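PDB 3QR0: phospholipase C-beta (PLC-beta) from Sepia officinalis, which is a multidomain member of the phosphoinositide-specific phospholipase C family, with PH, EF-hand-like and C2 domains and a TIM barrel that carries a calcium ion. Local coordinates for residues 632-637 with 642-647. Numbering follows the deposited sequence.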
ATOM      1  N   LEU A 632      28.252   3.299  10.695  1.00 34.85           N
ATOM      2  CA  LEU A 632      28.903   2.272  11.509  1.00 35.45           C
ATOM      3  C   LEU A 632      29.487   2.805  12.821  1.00 36.49           C
ATOM      4  O   LEU A 632      29.554   2.079  13.811  1.00 36.96           O
ATOM      5  CB  LEU A 632      30.010   1.581  10.705  1.00 35.66           C
ATOM      6  CG  LEU A 632      29.551   0.773   9.486  1.00 34.70           C
ATOM      7  CD1 LEU A 632      30.744   0.206   8.748  1.00 35.18           C
ATOM      8  CD2 LEU A 632      28.602  -0.343   9.891  1.00 33.96           C
ATOM      9  N   ASP A 633      29.901   4.067  12.824  1.00 37.27           N
ATOM     10  CA  ASP A 633      30.550   4.664  14.001  1.00 38.40           C
ATOM     11  C   ASP A 633      29.565   5.279  15.010  1.00 37.97           C
ATOM     12  O   ASP A 633      29.987   5.763  16.063  1.00 38.64           O
ATOM     13  CB  ASP A 633      31.612   5.701  13.577  1.00 39.37           C
ATOM     14  CG  ASP A 633      31.073   6.764  12.621  1.00 40.40           C
ATOM     15  OD1 ASP A 633      30.236   6.431  11.755  1.00 42.54           O
ATOM     16  OD2 ASP A 633      31.506   7.934  12.720  1.00 43.46           O
ATOM     17  N   LYS A 634      28.266   5.240  14.705  1.00 36.79           N
ATOM     18  CA  LYS A 634      27.248   5.840  15.578  1.00 36.40           C
ATOM     19  C   LYS A 634      26.544   4.785  16.437  1.00 35.47           C
ATOM     20  O   LYS A 634      26.192   3.711  15.947  1.00 35.30           O
ATOM     21  CB  LYS A 634      26.213   6.608  14.745  1.00 36.06           C
ATOM     22  CG  LYS A 634      25.519   7.737  15.509  1.00 37.24           C
ATOM     23  CD  LYS A 634      24.373   8.344  14.712  1.00 37.88           C
ATOM     24  CE  LYS A 634      24.065   9.776  15.151  1.00 38.91           C
ATOM     25  NZ  LYS A 634      23.853   9.905  16.622  1.00 39.75           N
ATOM     26  N   ARG A 635      26.361   5.097  17.718  1.00 34.78           N
ATOM     27  CA  ARG A 635      25.562   4.276  18.622  1.00 34.12           C
ATOM     28  C   ARG A 635      24.194   4.926  18.768  1.00 33.27           C
ATOM     29  O   ARG A 635      24.107   6.140  18.955  1.00 33.10           O
ATOM     30  CB  ARG A 635      26.228   4.157  19.995  1.00 34.75           C
ATOM     31  CG  ARG A 635      27.523   3.362  19.995  1.00 35.04           C
ATOM     32  CD  ARG A 635      27.270   1.862  19.889  1.00 34.11           C
ATOM     33  NE  ARG A 635      26.994   1.243  21.183  1.00 33.54           N
ATOM     34  CZ  ARG A 635      26.773  -0.057  21.369  1.00 33.63           C
ATOM     35  NH1 ARG A 635      26.779  -0.901  20.345  1.00 33.13           N
ATOM     36  NH2 ARG A 635      26.537  -0.519  22.591  1.00 34.23           N
ATOM     37  N   PHE A 636      23.139   4.119  18.671  1.00 32.15           N
ATOM     38  CA  PHE A 636      21.765   4.617  18.741  1.00 31.26           C
ATOM     39  C   PHE A 636      20.885   3.714  19.608  1.00 30.82           C
ATOM     40  O   PHE A 636      20.757   2.521  19.340  1.00 30.16           O
ATOM     41  CB  PHE A 636      21.169   4.727  17.339  1.00 30.38           C
ATOM     42  CG  PHE A 636      19.701   5.055  17.329  1.00 29.88           C
ATOM     43  CD1 PHE A 636      19.243   6.243  17.881  1.00 29.75           C
ATOM     44  CD2 PHE A 636      18.777   4.175  16.779  1.00 28.84           C
ATOM     45  CE1 PHE A 636      17.889   6.556  17.878  1.00 29.12           C
ATOM     46  CE2 PHE A 636      17.421   4.479  16.772  1.00 28.88           C
ATOM     47  CZ  PHE A 636      16.978   5.677  17.327  1.00 29.07           C
ATOM     48  N   ASP A 637      20.298   4.300  20.651  1.00 30.62           N
ATOM     49  CA  ASP A 637      19.353   3.609  21.516  1.00 30.31           C
ATOM     50  C   ASP A 637      17.936   4.011  21.084  1.00 29.51           C
ATOM     51  O   ASP A 637      17.525   5.152  21.304  1.00 29.13           O
ATOM     52  CB  ASP A 637      19.614   3.984  22.983  1.00 31.12           C
ATOM     53  CG  ASP A 637      18.671   3.289  23.954  1.00 31.56           C
ATOM     54  OD1 ASP A 637      17.793   2.514  23.516  1.00 31.05           O
ATOM     55  OD2 ASP A 637      18.820   3.518  25.175  1.00 33.40           O
ATOM     56  N   SER A 642      15.273  11.554  24.278  1.00 36.08           N
ATOM     57  CA  SER A 642      15.904  12.843  24.031  1.00 36.86           C
ATOM     58  C   SER A 642      16.334  12.939  22.575  1.00 36.11           C
ATOM     59  O   SER A 642      16.381  11.931  21.859  1.00 35.72           O
ATOM     60  CB  SER A 642      17.115  13.015  24.947  1.00 37.63           C
ATOM     61  OG  SER A 642      18.043  11.964  24.734  1.00 38.81           O
ATOM     62  N   THR A 643      16.661  14.151  22.144  1.00 36.48           N
ATOM     63  CA  THR A 643      17.076  14.382  20.763  1.00 36.21           C
ATOM     64  C   THR A 643      18.356  13.603  20.448  1.00 36.21           C
ATOM     65  O   THR A 643      19.221  13.429  21.308  1.00 36.76           O
ATOM     66  CB  THR A 643      17.295  15.878  20.465  1.00 36.54           C
ATOM     67  OG1 THR A 643      18.362  16.375  21.278  1.00 37.88           O
ATOM     68  CG2 THR A 643      16.032  16.680  20.744  1.00 36.41           C
ATOM     69  N   VAL A 644      18.448  13.118  19.217  1.00 35.78           N
ATOM     70  CA  VAL A 644      19.592  12.344  18.758  1.00 35.99           C
ATOM     71  C   VAL A 644      20.553  13.276  18.025  1.00 36.50           C
ATOM     72  O   VAL A 644      20.139  14.024  17.140  1.00 36.00           O
ATOM     73  CB  VAL A 644      19.132  11.193  17.829  1.00 35.11           C
ATOM     74  CG1 VAL A 644      20.319  10.437  17.254  1.00 34.80           C
ATOM     75  CG2 VAL A 644      18.209  10.249  18.589  1.00 35.02           C
ATOM     76  N   ASP A 645      21.830  13.235  18.407  1.00 37.66           N
ATOM     77  CA  ASP A 645      22.860  14.084  17.802  1.00 38.41           C
ATOM     78  C   ASP A 645      22.935  13.798  16.306  1.00 37.45           C
ATOM     79  O   ASP A 645      23.102  12.651  15.901  1.00 37.05           O
ATOM     80  CB  ASP A 645      24.218  13.815  18.462  1.00 39.54           C
ATOM     81  CG  ASP A 645      25.319  14.744  17.963  1.00 42.16           C
ATOM     82  OD1 ASP A 645      25.112  15.980  17.926  1.00 45.30           O
ATOM     83  OD2 ASP A 645      26.414  14.234  17.628  1.00 45.33           O
ATOM     84  N   GLY A 646      22.795  14.844  15.496  1.00 36.90           N
ATOM     85  CA  GLY A 646      22.869  14.716  14.040  1.00 36.17           C
ATOM     86  C   GLY A 646      21.524  14.517  13.365  1.00 35.04           C
ATOM     87  O   GLY A 646      21.459  14.435  12.141  1.00 34.87           O
ATOM     88  N   VAL A 647      20.456  14.433  14.158  1.00 34.25           N
ATOM     89  CA  VAL A 647      19.095  14.269  13.645  1.00 33.05           C
ATOM     90  C   VAL A 647      18.218  15.367  14.232  1.00 33.00           C
ATOM     91  O   VAL A 647      18.086  15.476  15.451  1.00 33.09           O
ATOM     92  CB  VAL A 647      18.507  12.900  14.050  1.00 32.67           C
ATOM     93  CG1 VAL A 647      17.047  12.792  13.632  1.00 31.75           C
ATOM     94  CG2 VAL A 647      19.342  11.761  13.459  1.00 32.26           C
TER
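Lys634 reaches across to the backbone of Asp645, where its NZ donates a hydrogen bond of 2.9 Å to the carbonyl O. NZ approaches in the carbonyl plane, at a C=O...N angle of 146°. CG stands anti to the backbone N (chi1 -154°) and the chain runs extended as far as CE; the bend at chi4 then sets NZ beside Val644 as well, 3.6 Å from CG1. The carboxylate of Asp645 makes no salt bridge with this lysine: its OD2 stays 5.1 Å from NZ, though the opposite charges may still attract weakly.

Val644 divides its two methyls between neighbours. CG1 lies against the lysine tip, while CG2 approaches Phe636 at the ring edge, near the ring plane, and meets CE1 at 3.8 Å. The valine and phenylalanine side chains cross at about a right angle. Phe636 is buried, with Phe628 of helix 627-630 packed edge-to-face against it and Val561 of helix 557-563 also touching it; Leu713 adjoins Val644.

The carbonyl gripped by the lysine belongs to a type II beta turn running from Val644 to Val647 and closed by the bond from Val647 N to Val644 O, 3.0 Å long. Gly646 takes the positive phi (93°) characteristic of the third position of such a turn. The lysine bond, with the phenylalanine edge packed on Val644, thus joins the type II turn to the preceding chain within the loop between helix 627-630 and strand 650-660.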